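Local coordinates for tryptophanyl-tRNA synthetase (Cryptosporidium parvum Iowa II, PDB 3HV0), which probably catalyses the ATP-dependent attachment of L-tryptophan to tRNA(Trp), as a class I aminoacyl-tRNA synthetase, this chain being its catalytic and C-terminal part, at residues A47-R52 against L323-E328; R53-S58 against H92-L97; V200-A205 against F234-D239; D239-P242 against L247-S250. All coordinates share one frame; numbering follows the deposited sequence.

Contact 1: residues A47-R52 against L323-E328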
loop_
_atom_site.group_PDB
_atom_site.type_symbol
_atom_site.label_atom_id
_atom_site.label_comp_id
_atom_site.label_asym_id
_atom_site.label_seq_id
_atom_site.Cartn_x
_atom_site.Cartn_y
_atom_site.Cartn_z
ATOM N N ALA A 47 24.871 27.743 -16.529
ATOM C CA ALA A 47 23.741 26.808 -16.614
ATOM C C ALA A 47 24.178 25.501 -17.232
ATOM O O ALA A 47 24.984 25.470 -18.161
ATOM C CB ALA A 47 22.592 27.405 -17.417
ATOM N N HIS A 48 23.631 24.418 -16.709
ATOM C CA HIS A 48 23.877 23.121 -17.284
ATOM C C HIS A 48 23.392 23.131 -18.718
ATOM O O HIS A 48 22.355 23.722 -19.020
ATOM C CB HIS A 48 23.151 22.049 -16.506
ATOM C CG HIS A 48 23.650 20.672 -16.772
ATOM N ND1 HIS A 48 23.146 19.880 -17.780
ATOM C CD2 HIS A 48 24.601 19.936 -16.154
ATOM C CE1 HIS A 48 23.753 18.706 -17.761
ATOM N NE2 HIS A 48 24.646 18.717 -16.788
ATOM N N HIS A 49 24.146 22.489 -19.604
ATOM C CA HIS A 49 23.803 22.487 -21.020
ATOM C C HIS A 49 22.451 21.819 -21.372
ATOM O O HIS A 49 21.883 22.155 -22.402
ATOM C CB HIS A 49 24.961 21.935 -21.883
ATOM C CG HIS A 49 25.342 20.522 -21.571
ATOM N ND1 HIS A 49 26.199 20.191 -20.543
ATOM C CD2 HIS A 49 24.985 19.354 -22.154
ATOM C CE1 HIS A 49 26.352 18.880 -20.507
ATOM N NE2 HIS A 49 25.629 18.352 -21.477
ATOM N N PHE A 50 21.893 20.936 -20.541
ATOM C CA PHE A 50 20.538 20.432 -20.854
ATOM C C PHE A 50 19.497 21.554 -20.938
ATOM O O PHE A 50 18.384 21.352 -21.443
ATOM C CB PHE A 50 20.041 19.364 -19.862
ATOM C CG PHE A 50 20.862 18.102 -19.851
ATOM C CD1 PHE A 50 21.666 17.739 -20.930
ATOM C CD2 PHE A 50 20.841 17.272 -18.754
ATOM C CE1 PHE A 50 22.422 16.596 -20.885
ATOM C CE2 PHE A 50 21.589 16.120 -18.729
ATOM C CZ PHE A 50 22.381 15.787 -19.790
ATOM N N PHE A 51 19.839 22.723 -20.420
ATOM C CA PHE A 51 18.968 23.863 -20.537
ATOM C C PHE A 51 19.121 24.441 -21.933
ATOM O O PHE A 51 18.152 24.476 -22.697
ATOM C CB PHE A 51 19.328 24.921 -19.507
ATOM C CG PHE A 51 18.784 24.660 -18.112
ATOM C CD1 PHE A 51 17.421 24.722 -17.860
ATOM C CD2 PHE A 51 19.647 24.446 -17.041
ATOM C CE1 PHE A 51 16.940 24.556 -16.594
ATOM C CE2 PHE A 51 19.161 24.280 -15.773
ATOM C CZ PHE A 51 17.813 24.337 -15.551
ATOM N N ARG A 52 20.346 24.858 -22.266
ATOM C CA ARG A 52 20.670 25.457 -23.569
ATOM C C ARG A 52 20.184 24.622 -24.754
ATOM O O ARG A 52 19.687 25.163 -25.734
ATOM C CB ARG A 52 22.188 25.680 -23.723
ATOM C CG ARG A 52 22.871 26.316 -22.505
ATOM C CD ARG A 52 24.224 26.961 -22.858
ATOM N NE ARG A 52 25.198 25.991 -23.372
ATOM C CZ ARG A 52 26.013 25.224 -22.633
ATOM N NH1 ARG A 52 25.999 25.264 -21.297
ATOM N NH2 ARG A 52 26.860 24.396 -23.247
ATOM N N LEU A 323 25.467 14.374 -24.920
ATOM C CA LEU A 323 26.778 14.006 -24.374
ATOM C C LEU A 323 27.849 15.099 -24.509
ATOM O O LEU A 323 28.582 15.369 -23.558
ATOM C CB LEU A 323 27.279 12.707 -25.024
ATOM C CG LEU A 323 26.813 11.397 -24.377
ATOM C CD1 LEU A 323 25.314 11.343 -24.193
ATOM C CD2 LEU A 323 27.271 10.222 -25.221
ATOM N N MET A 324 27.948 15.725 -25.679
ATOM C CA MET A 324 29.112 16.567 -25.973
ATOM C C MET A 324 29.123 17.890 -25.217
ATOM O O MET A 324 28.378 18.805 -25.544
ATOM C CB MET A 324 29.270 16.813 -27.478
ATOM C CG MET A 324 30.062 15.723 -28.193
ATOM S SD MET A 324 31.000 16.354 -29.571
ATOM C CE MET A 324 29.742 17.312 -30.401
ATOM N N GLU A 325 29.998 17.982 -24.222
ATOM C CA GLU A 325 30.193 19.222 -23.460
ATOM C C GLU A 325 30.903 20.322 -24.267
ATOM O O GLU A 325 30.957 21.470 -23.825
ATOM C CB GLU A 325 30.963 18.933 -22.159
ATOM C CG GLU A 325 30.075 18.365 -21.049
ATOM C CD GLU A 325 30.691 17.180 -20.308
ATOM O OE1 GLU A 325 31.893 17.229 -19.958
ATOM O OE2 GLU A 325 29.958 16.192 -20.069
ATOM N N ASP A 326 31.446 19.976 -25.436
ATOM C CA ASP A 326 32.099 20.955 -26.300
ATOM C C ASP A 326 31.113 21.471 -27.352
ATOM O O ASP A 326 30.718 20.730 -28.255
ATOM C CB ASP A 326 33.323 20.326 -26.977
ATOM C CG ASP A 326 34.331 21.363 -27.469
ATOM O OD1 ASP A 326 35.521 21.232 -27.107
ATOM O OD2 ASP A 326 33.947 22.300 -28.214
ATOM N N ASP A 327 30.719 22.738 -27.233
ATOM C CA ASP A 327 29.772 23.350 -28.174
ATOM C C ASP A 327 30.370 23.452 -29.571
ATOM O O ASP A 327 29.759 23.027 -30.553
ATOM C CB ASP A 327 29.358 24.759 -27.715
ATOM C CG ASP A 327 28.304 24.748 -26.618
ATOM O OD1 ASP A 327 28.435 25.559 -25.677
ATOM O OD2 ASP A 327 27.342 23.947 -26.686
ATOM N N GLU A 328 31.572 24.021 -29.644
ATOM C CA GLU A 328 32.228 24.313 -30.919
ATOM C C GLU A 328 32.389 23.069 -31.788
ATOM O O GLU A 328 32.239 23.138 -33.010
ATOM C CB GLU A 328 33.595 24.964 -30.680
#
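H49 and E325 bring the two backbones to their nearest approach, 7.6 Å between CA atoms, where a short, weakly bonded helical turn faces the non-helical link between helices 315-323 and 327-339. The H49 CB points toward that link: with CG held between the backbone N and the carbonyl carbon (chi1 61°), its CE1 reaches E325 CG at 3.8 Å. The meeting is oblique and made through the aliphatic part of the glutamate; the NE2 of H49 has a weak hydrogen bond to F322 O. One turn on, R52 makes a salt bridge at the exposed surface, its NH2 lying 3.1 Å from D327 OD1. The N-H points poorly at that oxygen (125°), so the hydrogen bond within the pair is weak. Guanidinium and carboxylate planes stand almost perpendicular, and a bend at chi3 turns the arginine back over its own turn, where H49 CB lies against one guanidinium face. In the class I synthetase architecture the contact spans from a segment that precedes strand 56-60 of the central sheet to the helices that follow the nucleotide-binding fold. D327 is shared: its OD2 forms a second salt bridge, with R53, whose NH2 also binds M324 O. At the start of the turn, H48 is the N-cap, its ND1 accepting from F50 N at 3.2 Å in a nearly straight bond, while its CE1 sits over the centre of the F50 ring.

Contact 2: residues R53-S58 against H92-L97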
loop_
_atom_site.group_PDB
_atom_site.type_symbol
_atom_site.label_atom_id
_atom_site.label_comp_id
_atom_site.label_asym_id
_atom_site.label_seq_id
_atom_site.Cartn_x
_atom_site.Cartn_y
_atom_site.Cartn_z
ATOM N N ARG A 53 20.325 23.308 -24.663
ATOM C CA ARG A 53 20.017 22.427 -25.786
ATOM C C ARG A 53 18.537 22.007 -25.793
ATOM O O ARG A 53 18.125 21.223 -26.640
ATOM C CB ARG A 53 20.907 21.170 -25.742
ATOM C CG ARG A 53 22.394 21.387 -25.442
ATOM C CD ARG A 53 23.186 21.682 -26.671
ATOM N NE ARG A 53 24.587 22.036 -26.391
ATOM C CZ ARG A 53 25.572 21.162 -26.176
ATOM N NH1 ARG A 53 25.338 19.839 -26.172
ATOM N NH2 ARG A 53 26.800 21.617 -25.955
ATOM N N ASN A 54 17.759 22.516 -24.839
ATOM C CA ASN A 54 16.323 22.160 -24.669
ATOM C C ASN A 54 16.071 20.655 -24.502
ATOM O O ASN A 54 15.129 20.089 -25.060
ATOM C CB ASN A 54 15.456 22.738 -25.810
ATOM C CG ASN A 54 15.654 24.246 -25.998
ATOM O OD1 ASN A 54 15.540 25.025 -25.058
ATOM N ND2 ASN A 54 15.962 24.651 -27.217
ATOM N N ILE A 55 16.928 20.023 -23.712
ATOM C CA ILE A 55 16.790 18.620 -23.351
ATOM C C ILE A 55 15.849 18.559 -22.159
ATOM O O ILE A 55 14.980 17.704 -22.098
ATOM C CB ILE A 55 18.150 17.975 -22.945
ATOM C CG1 ILE A 55 19.187 18.078 -24.067
ATOM C CG2 ILE A 55 17.945 16.504 -22.535
ATOM C CD1 ILE A 55 19.007 17.094 -25.190
ATOM N N PHE A 56 16.083 19.433 -21.188
ATOM C CA PHE A 56 15.065 19.808 -20.218
ATOM C C PHE A 56 14.445 21.073 -20.772
ATOM O O PHE A 56 15.055 22.155 -20.715
ATOM C CB PHE A 56 15.651 20.037 -18.819
ATOM C CG PHE A 56 15.782 18.785 -18.012
ATOM C CD1 PHE A 56 16.926 18.003 -18.093
ATOM C CD2 PHE A 56 14.738 18.351 -17.208
ATOM C CE1 PHE A 56 17.027 16.822 -17.360
ATOM C CE2 PHE A 56 14.839 17.185 -16.474
ATOM C CZ PHE A 56 15.988 16.423 -16.543
ATOM N N LEU A 57 13.258 20.928 -21.357
ATOM C CA LEU A 57 12.618 22.016 -22.097
ATOM C C LEU A 57 11.386 22.603 -21.416
ATOM O O LEU A 57 10.923 23.663 -21.804
ATOM C CB LEU A 57 12.230 21.555 -23.501
ATOM C CG LEU A 57 11.480 20.238 -23.745
ATOM C CD1 LEU A 57 10.834 19.636 -22.522
ATOM C CD2 LEU A 57 10.438 20.405 -24.823
ATOM N N SER A 58 10.882 21.922 -20.388
ATOM C CA SER A 58 9.530 22.135 -19.913
ATOM C C SER A 58 9.472 22.148 -18.387
ATOM O O SER A 58 10.341 21.569 -17.735
ATOM C CB SER A 58 8.646 21.024 -20.473
ATOM O OG SER A 58 7.326 21.474 -20.622
ATOM N N HIS A 92 18.624 6.744 -19.260
ATOM C CA HIS A 92 18.194 6.917 -17.872
ATOM C C HIS A 92 19.126 7.755 -17.048
ATOM O O HIS A 92 18.760 8.154 -15.970
ATOM C CB HIS A 92 18.025 5.564 -17.187
ATOM C CG HIS A 92 16.829 4.799 -17.656
ATOM N ND1 HIS A 92 16.911 3.525 -18.182
ATOM C CD2 HIS A 92 15.518 5.135 -17.682
ATOM C CE1 HIS A 92 15.697 3.109 -18.506
ATOM N NE2 HIS A 92 14.836 4.070 -18.221
ATOM N N LEU A 93 20.330 8.009 -17.533
ATOM C CA LEU A 93 21.251 8.899 -16.827
ATOM C C LEU A 93 20.949 10.374 -17.071
ATOM O O LEU A 93 21.520 11.239 -16.411
ATOM C CB LEU A 93 22.691 8.621 -17.260
ATOM C CG LEU A 93 23.383 7.368 -16.726
ATOM C CD1 LEU A 93 24.770 7.310 -17.367
ATOM C CD2 LEU A 93 23.491 7.387 -15.201
ATOM N N VAL A 94 20.088 10.663 -18.041
ATOM C CA VAL A 94 19.752 12.041 -18.375
ATOM C C VAL A 94 19.080 12.758 -17.181
ATOM O O VAL A 94 19.552 13.814 -16.748
ATOM C CB VAL A 94 18.934 12.134 -19.692
ATOM C CG1 VAL A 94 18.231 13.506 -19.835
ATOM C CG2 VAL A 94 19.851 11.846 -20.895
ATOM N N PRO A 95 18.027 12.180 -16.606
ATOM C CA PRO A 95 17.502 12.888 -15.439
ATOM C C PRO A 95 18.424 12.862 -14.215
ATOM O O PRO A 95 18.463 13.832 -13.475
ATOM C CB PRO A 95 16.192 12.149 -15.144
ATOM C CG PRO A 95 15.850 11.460 -16.389
ATOM C CD PRO A 95 17.161 11.057 -16.985
ATOM N N PHE A 96 19.169 11.777 -14.015
ATOM C CA PHE A 96 20.064 11.645 -12.858
ATOM C C PHE A 96 21.270 12.602 -12.912
ATOM O O PHE A 96 21.574 13.271 -11.918
ATOM C CB PHE A 96 20.503 10.189 -12.656
ATOM C CG PHE A 96 19.440 9.338 -12.010
ATOM C CD1 PHE A 96 19.197 9.426 -10.660
ATOM C CD2 PHE A 96 18.640 8.508 -12.768
ATOM C CE1 PHE A 96 18.198 8.693 -10.073
ATOM C CE2 PHE A 96 17.651 7.764 -12.182
ATOM C CZ PHE A 96 17.429 7.850 -10.838
ATOM N N LEU A 97 21.933 12.669 -14.062
ATOM C CA LEU A 97 23.021 13.626 -14.268
ATOM C C LEU A 97 22.539 15.069 -14.076
ATOM O O LEU A 97 23.239 15.907 -13.506
ATOM C CB LEU A 97 23.664 13.458 -15.651
ATOM C CG LEU A 97 24.524 12.213 -15.937
ATOM C CD1 LEU A 97 25.237 12.367 -17.294
ATOM C CD2 LEU A 97 25.536 11.900 -14.846
#
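I55 and V94 meet methyl to methyl, I55 CG2 lying 4.0 Å from V94 CG1, with the two side chains crossing at about a right angle. Each of these methyl groups stands anti to its residue's backbone N, V94 CG1 at chi1 163°, and from there the two meet between the loop leading into strand 56-60 and the helix. Beside them the F56 ring comes in edge first: CE1 lies 4.0 Å from V94 O, near the ring plane, and CZ lies 4.0 Å from P95 CA. The same CE1 is 4.3 Å from V94 CG1, so the phenyl rim rests on both the backbone and the side chain of the helix's first turn. This buried part is closed off by F98, which stacks on F56, and by F322, which touches both I55 and V94. The flanks of 53-58 are looser toward solvent. N54, exposed and at positive phi, terminates the preceding helical turn in a Schellman motif, and L57, partly exposed, packs on N20. Within the sheet, L57 and the buried S58 form a classic beta bulge opposite H253 in the neighbouring strand. P95, though packed under the F56 rim, has its side chain about 6 Å from the bound tryptophan. The entry to strand 56-60 thus packs on the first turn of helix 93-106, a helix that follows directly on H89 and H92, the two histidines of the HIGH signature (HVGH in this chain) that marks the nucleotide-binding fold of class I aminoacyl-tRNA synthetases.

Contact 3: residues V200-A205 against F234-D239. With TRP (tryptophan), chain C.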
loop_
_atom_site.group_PDB
_atom_site.type_symbol
_atom_site.label_atom_id
_atom_site.label_comp_id
_atom_site.label_asym_id
_atom_site.label_seq_id
_atom_site.Cartn_x
_atom_site.Cartn_y
_atom_site.Cartn_z
ATOM N N VAL A 200 1.567 5.821 -4.763
ATOM C CA VAL A 200 2.913 5.463 -4.278
ATOM C C VAL A 200 3.987 6.343 -4.891
ATOM O O VAL A 200 4.912 6.761 -4.200
ATOM C CB VAL A 200 3.240 3.983 -4.529
ATOM C CG1 VAL A 200 4.606 3.614 -3.965
ATOM C CG2 VAL A 200 2.181 3.112 -3.906
ATOM N N GLN A 201 3.846 6.659 -6.174
ATOM C CA GLN A 201 4.806 7.541 -6.834
ATOM C C GLN A 201 4.587 8.995 -6.522
ATOM O O GLN A 201 5.522 9.775 -6.553
ATOM C CB GLN A 201 4.741 7.387 -8.334
ATOM C CG GLN A 201 5.778 8.221 -9.040
ATOM C CD GLN A 201 6.255 7.641 -10.311
ATOM O OE1 GLN A 201 6.625 8.370 -11.207
ATOM N NE2 GLN A 201 6.247 6.336 -10.416
ATOM N N ALA A 202 3.335 9.371 -6.291
ATOM C CA ALA A 202 2.998 10.736 -5.911
ATOM C C ALA A 202 3.574 11.106 -4.542
ATOM O O ALA A 202 4.144 12.171 -4.385
ATOM C CB ALA A 202 1.509 10.917 -5.918
ATOM N N ALA A 203 3.461 10.195 -3.582
ATOM C CA ALA A 203 3.673 10.480 -2.164
ATOM C C ALA A 203 5.016 11.148 -1.779
ATOM O O ALA A 203 5.057 11.944 -0.837
ATOM C CB ALA A 203 3.433 9.211 -1.317
ATOM N N PRO A 204 6.112 10.798 -2.466
ATOM C CA PRO A 204 7.361 11.464 -2.109
ATOM C C PRO A 204 7.448 12.921 -2.558
ATOM O O PRO A 204 8.349 13.647 -2.093
ATOM C CB PRO A 204 8.439 10.616 -2.801
ATOM C CG PRO A 204 7.783 9.287 -3.075
ATOM C CD PRO A 204 6.344 9.610 -3.313
ATOM N N ALA A 205 6.541 13.377 -3.424
ATOM C CA ALA A 205 6.516 14.820 -3.762
ATOM C C ALA A 205 5.952 15.699 -2.613
ATOM O O ALA A 205 5.813 16.907 -2.769
ATOM C CB ALA A 205 5.777 15.062 -5.041
ATOM N N PHE A 234 2.321 13.524 -11.606
ATOM C CA PHE A 234 2.520 14.798 -10.922
ATOM C C PHE A 234 1.499 15.859 -11.365
ATOM O O PHE A 234 1.352 16.907 -10.727
ATOM C CB PHE A 234 3.975 15.256 -11.102
ATOM C CG PHE A 234 4.974 14.209 -10.676
ATOM C CD1 PHE A 234 5.003 13.778 -9.360
ATOM C CD2 PHE A 234 5.837 13.604 -11.593
ATOM C CE1 PHE A 234 5.887 12.786 -8.953
ATOM C CE2 PHE A 234 6.726 12.647 -11.195
ATOM C CZ PHE A 234 6.749 12.227 -9.875
ATOM N N ARG A 235 0.787 15.587 -12.452
ATOM C CA ARG A 235 -0.422 16.338 -12.759
ATOM C C ARG A 235 -1.438 15.999 -11.675
ATOM O O ARG A 235 -2.042 16.875 -11.086
ATOM C CB ARG A 235 -0.961 15.942 -14.136
ATOM C CG ARG A 235 -1.571 17.075 -14.929
ATOM C CD ARG A 235 -1.782 16.660 -16.376
ATOM N NE ARG A 235 -3.034 15.901 -16.533
ATOM C CZ ARG A 235 -3.194 14.803 -17.284
ATOM N NH1 ARG A 235 -2.172 14.270 -17.969
ATOM N NH2 ARG A 235 -4.402 14.231 -17.338
ATOM N N MET A 236 -1.604 14.703 -11.414
ATOM C CA MET A 236 -2.567 14.209 -10.425
ATOM C C MET A 236 -2.278 14.742 -9.006
ATOM O O MET A 236 -3.144 15.297 -8.351
ATOM C CB MET A 236 -2.540 12.677 -10.424
ATOM C CG MET A 236 -3.384 12.020 -9.342
ATOM S SD MET A 236 -2.752 10.384 -8.968
ATOM C CE MET A 236 -1.107 10.800 -8.337
ATOM N N VAL A 237 -1.044 14.579 -8.555
ATOM C CA VAL A 237 -0.658 15.013 -7.227
ATOM C C VAL A 237 -0.738 16.549 -7.049
ATOM O O VAL A 237 -0.997 17.026 -5.952
ATOM C CB VAL A 237 0.746 14.490 -6.849
ATOM C CG1 VAL A 237 1.812 15.542 -7.140
ATOM C CG2 VAL A 237 0.769 14.097 -5.382
ATOM N N ARG A 238 -0.545 17.319 -8.110
ATOM C CA ARG A 238 -0.741 18.778 -8.019
ATOM C C ARG A 238 -2.215 19.157 -7.846
ATOM O O ARG A 238 -2.540 20.200 -7.287
ATOM C CB ARG A 238 -0.165 19.498 -9.248
ATOM C CG ARG A 238 1.333 19.727 -9.164
ATOM C CD ARG A 238 1.897 20.327 -10.449
ATOM N NE ARG A 238 1.281 21.609 -10.780
ATOM C CZ ARG A 238 1.716 22.803 -10.379
ATOM N NH1 ARG A 238 2.794 22.927 -9.609
ATOM N NH2 ARG A 238 1.063 23.895 -10.751
ATOM N N ASP A 239 -3.101 18.318 -8.352
ATOM C CA ASP A 239 -4.515 18.522 -8.173
ATOM C C ASP A 239 -4.969 18.153 -6.763
ATOM O O ASP A 239 -5.923 18.756 -6.275
ATOM C CB ASP A 239 -5.317 17.723 -9.208
ATOM C CG ASP A 239 -5.477 18.465 -10.524
ATOM O OD1 ASP A 239 -4.480 19.004 -11.050
ATOM O OD2 ASP A 239 -6.621 18.513 -11.029
HETATM N N TRP C . 8.012 5.012 -12.483
HETATM C CA TRP C . 9.241 5.729 -12.936
HETATM C C TRP C . 9.866 4.994 -14.112
HETATM O O TRP C . 9.594 3.797 -14.317
HETATM C CB TRP C . 10.267 5.906 -11.799
HETATM C CG TRP C . 9.996 7.099 -10.913
HETATM C CD1 TRP C . 9.480 7.084 -9.639
HETATM C CD2 TRP C . 10.242 8.481 -11.219
HETATM N NE1 TRP C . 9.394 8.358 -9.147
HETATM C CE2 TRP C . 9.840 9.235 -10.099
HETATM C CE3 TRP C . 10.760 9.149 -12.325
HETATM C CZ2 TRP C . 9.942 10.624 -10.056
HETATM C CZ3 TRP C . 10.855 10.528 -12.281
HETATM C CH2 TRP C . 10.436 11.253 -11.154
HETATM O OXT TRP C . 10.639 5.611 -14.869
#
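A202 is the small surface on which helix 231-240 closes: its CB lies 3.3 Å from V237 CG2 and 3.6 Å from M236 CE, and the A202 and V237 CA atoms are just 5.8 Å apart. V237 is held away from a staggered rotamer (chi1 96°), consistent with the tightness of that methyl pair. M236 runs extended through its first two torsions and then bends at chi3 (63°), which brings its terminal methyl back onto the alanine. Beside this packing, Q201 and F234, one from each helix, line the tryptophan pocket in the class I catalytic fold. The CG of Q201, trans to the backbone N (chi1 -176°), lies 3.6 Å from NE1 of the bound tryptophan, and its amide carbon CD approaches the ligand's CD1 at 3.3 Å. F234 reaches the indole from the second helix, the ligand's CZ2 lying at the edge of the phenyl ring, 3.6 Å from F234 CZ. F234 CE1 also rests 3.9 Å from Q201 O, a carbonyl hydrogen-bonded to Y78 OH. That same hydroxyl and E118 OE1 are hydrogen-bonded to the ligand. V200, one residue earlier, packs on Y165 of the second subunit.

Contact 4: residues D239-P242 against L247-S250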
loop_
_atom_site.group_PDB
_atom_site.type_symbol
_atom_site.label_atom_id
_atom_site.label_comp_id
_atom_site.label_asym_id
_atom_site.label_seq_id
_atom_site.Cartn_x
_atom_site.Cartn_y
_atom_site.Cartn_z
ATOM N N ASP A 239 -3.101 18.318 -8.352
ATOM C CA ASP A 239 -4.515 18.522 -8.173
ATOM C C ASP A 239 -4.969 18.153 -6.763
ATOM O O ASP A 239 -5.923 18.756 -6.275
ATOM C CB ASP A 239 -5.317 17.723 -9.208
ATOM C CG ASP A 239 -5.477 18.465 -10.524
ATOM O OD1 ASP A 239 -4.480 19.004 -11.050
ATOM O OD2 ASP A 239 -6.621 18.513 -11.029
ATOM N N VAL A 240 -4.331 17.176 -6.113
ATOM C CA VAL A 240 -4.761 16.786 -4.752
ATOM C C VAL A 240 -4.088 17.588 -3.632
ATOM O O VAL A 240 -4.668 17.715 -2.551
ATOM C CB VAL A 240 -4.617 15.259 -4.471
ATOM C CG1 VAL A 240 -5.447 14.479 -5.438
ATOM C CG2 VAL A 240 -3.194 14.825 -4.567
ATOM N N ALA A 241 -2.898 18.126 -3.890
ATOM C CA ALA A 241 -2.164 18.954 -2.916
ATOM C C ALA A 241 -3.033 19.908 -2.078
ATOM O O ALA A 241 -2.981 19.875 -0.858
ATOM C CB ALA A 241 -1.057 19.767 -3.625
ATOM N N PRO A 242 -3.796 20.800 -2.734
ATOM C CA PRO A 242 -4.556 21.746 -1.921
ATOM C C PRO A 242 -5.564 21.039 -1.025
ATOM O O PRO A 242 -5.656 21.347 0.151
ATOM C CB PRO A 242 -5.239 22.665 -2.953
ATOM C CG PRO A 242 -4.985 22.079 -4.283
ATOM C CD PRO A 242 -3.811 21.164 -4.165
ATOM N N LEU A 247 1.664 21.578 -0.202
ATOM C CA LEU A 247 2.192 22.336 -1.330
ATOM C C LEU A 247 2.138 21.504 -2.601
ATOM O O LEU A 247 2.338 20.283 -2.562
ATOM C CB LEU A 247 3.638 22.748 -1.087
ATOM C CG LEU A 247 3.890 23.720 0.051
ATOM C CD1 LEU A 247 5.367 24.072 0.079
ATOM C CD2 LEU A 247 3.036 24.963 -0.114
ATOM N N LYS A 248 1.855 22.176 -3.718
ATOM C CA LYS A 248 1.957 21.573 -5.038
ATOM C C LYS A 248 3.438 21.395 -5.350
ATOM O O LYS A 248 4.212 22.358 -5.214
ATOM C CB LYS A 248 1.341 22.491 -6.084
ATOM C CG LYS A 248 -0.177 22.595 -6.072
ATOM C CD LYS A 248 -0.602 23.642 -7.091
ATOM C CE LYS A 248 -2.113 23.699 -7.291
ATOM N NZ LYS A 248 -2.530 22.815 -8.438
ATOM N N PRO A 249 3.854 20.179 -5.751
ATOM C CA PRO A 249 5.243 20.013 -6.163
ATOM C C PRO A 249 5.473 20.635 -7.540
ATOM O O PRO A 249 4.576 20.665 -8.378
ATOM C CB PRO A 249 5.401 18.505 -6.237
ATOM C CG PRO A 249 4.081 18.027 -6.628
ATOM C CD PRO A 249 3.095 18.930 -5.939
ATOM N N SER A 250 6.659 21.179 -7.736
ATOM C CA SER A 250 7.070 21.699 -9.029
ATOM C C SER A 250 7.820 20.626 -9.807
ATOM O O SER A 250 8.361 19.706 -9.218
ATOM C CB SER A 250 8.001 22.879 -8.823
ATOM O OG SER A 250 7.367 23.795 -7.972
#
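A241 packs its methyl group against the backbone of the returning chain, CB lying 3.6 Å from L247 O and 3.8 Å from K248 N. The contact closes the turn of a beta-alpha-beta unit in the nucleotide-binding fold: helix 231-240 follows strand 222-227 and leads, through this turn, to the adjacent parallel strand 250-254. The two backbones come within 5.3 Å between the CA atoms of A241 and K248. The lysine adds its aliphatic chain to the first shell, with K248 CG 3.8 Å from A241 CB and 4.3 Å from P242 CD, so alanine and proline share one methylene. Beyond CG the chain stays extended along the helix end and bends only at chi4 (-93°), which directs NZ to the carbonyl oxygen of R238 in the last turn. In the next shell the arginine answers in kind: R238 NH1 donates to P249 O, and its NH2 forms a salt bridge with D61. S250 then enters the sheet through backbone bonds to C222 and V224, its OG bonded to D61 O. F206 also touches A241, and A205 packs on P249, while P242 and K248 are exposed to solvent. D239 would offer the lysine an opposite charge, but D239 OD1 remains 5.0 Å from K248 NZ.

In the fold
From the N terminus, contact 1 opens just before strand 56-60 and closes only at 323-328, so its long loop encloses the other three. Contact 2 is the first to close, at helix 93-106; it touches contact 1 through the R53 to D327 salt bridge and a probable backbone hydrogen bond from I55 N to F50 O. Contacts 3 and 4 follow in series, and none of the loops cross: contact 3 ends on D239, where contact 4 begins, both using helix 231-240. Their centres are 8 Å apart, whereas contacts 1 and 3 lie 30 Å apart on opposite sides of the chain's centre. Together they tie the C-terminal helices, the central sheet and the tryptophan-pocket helices.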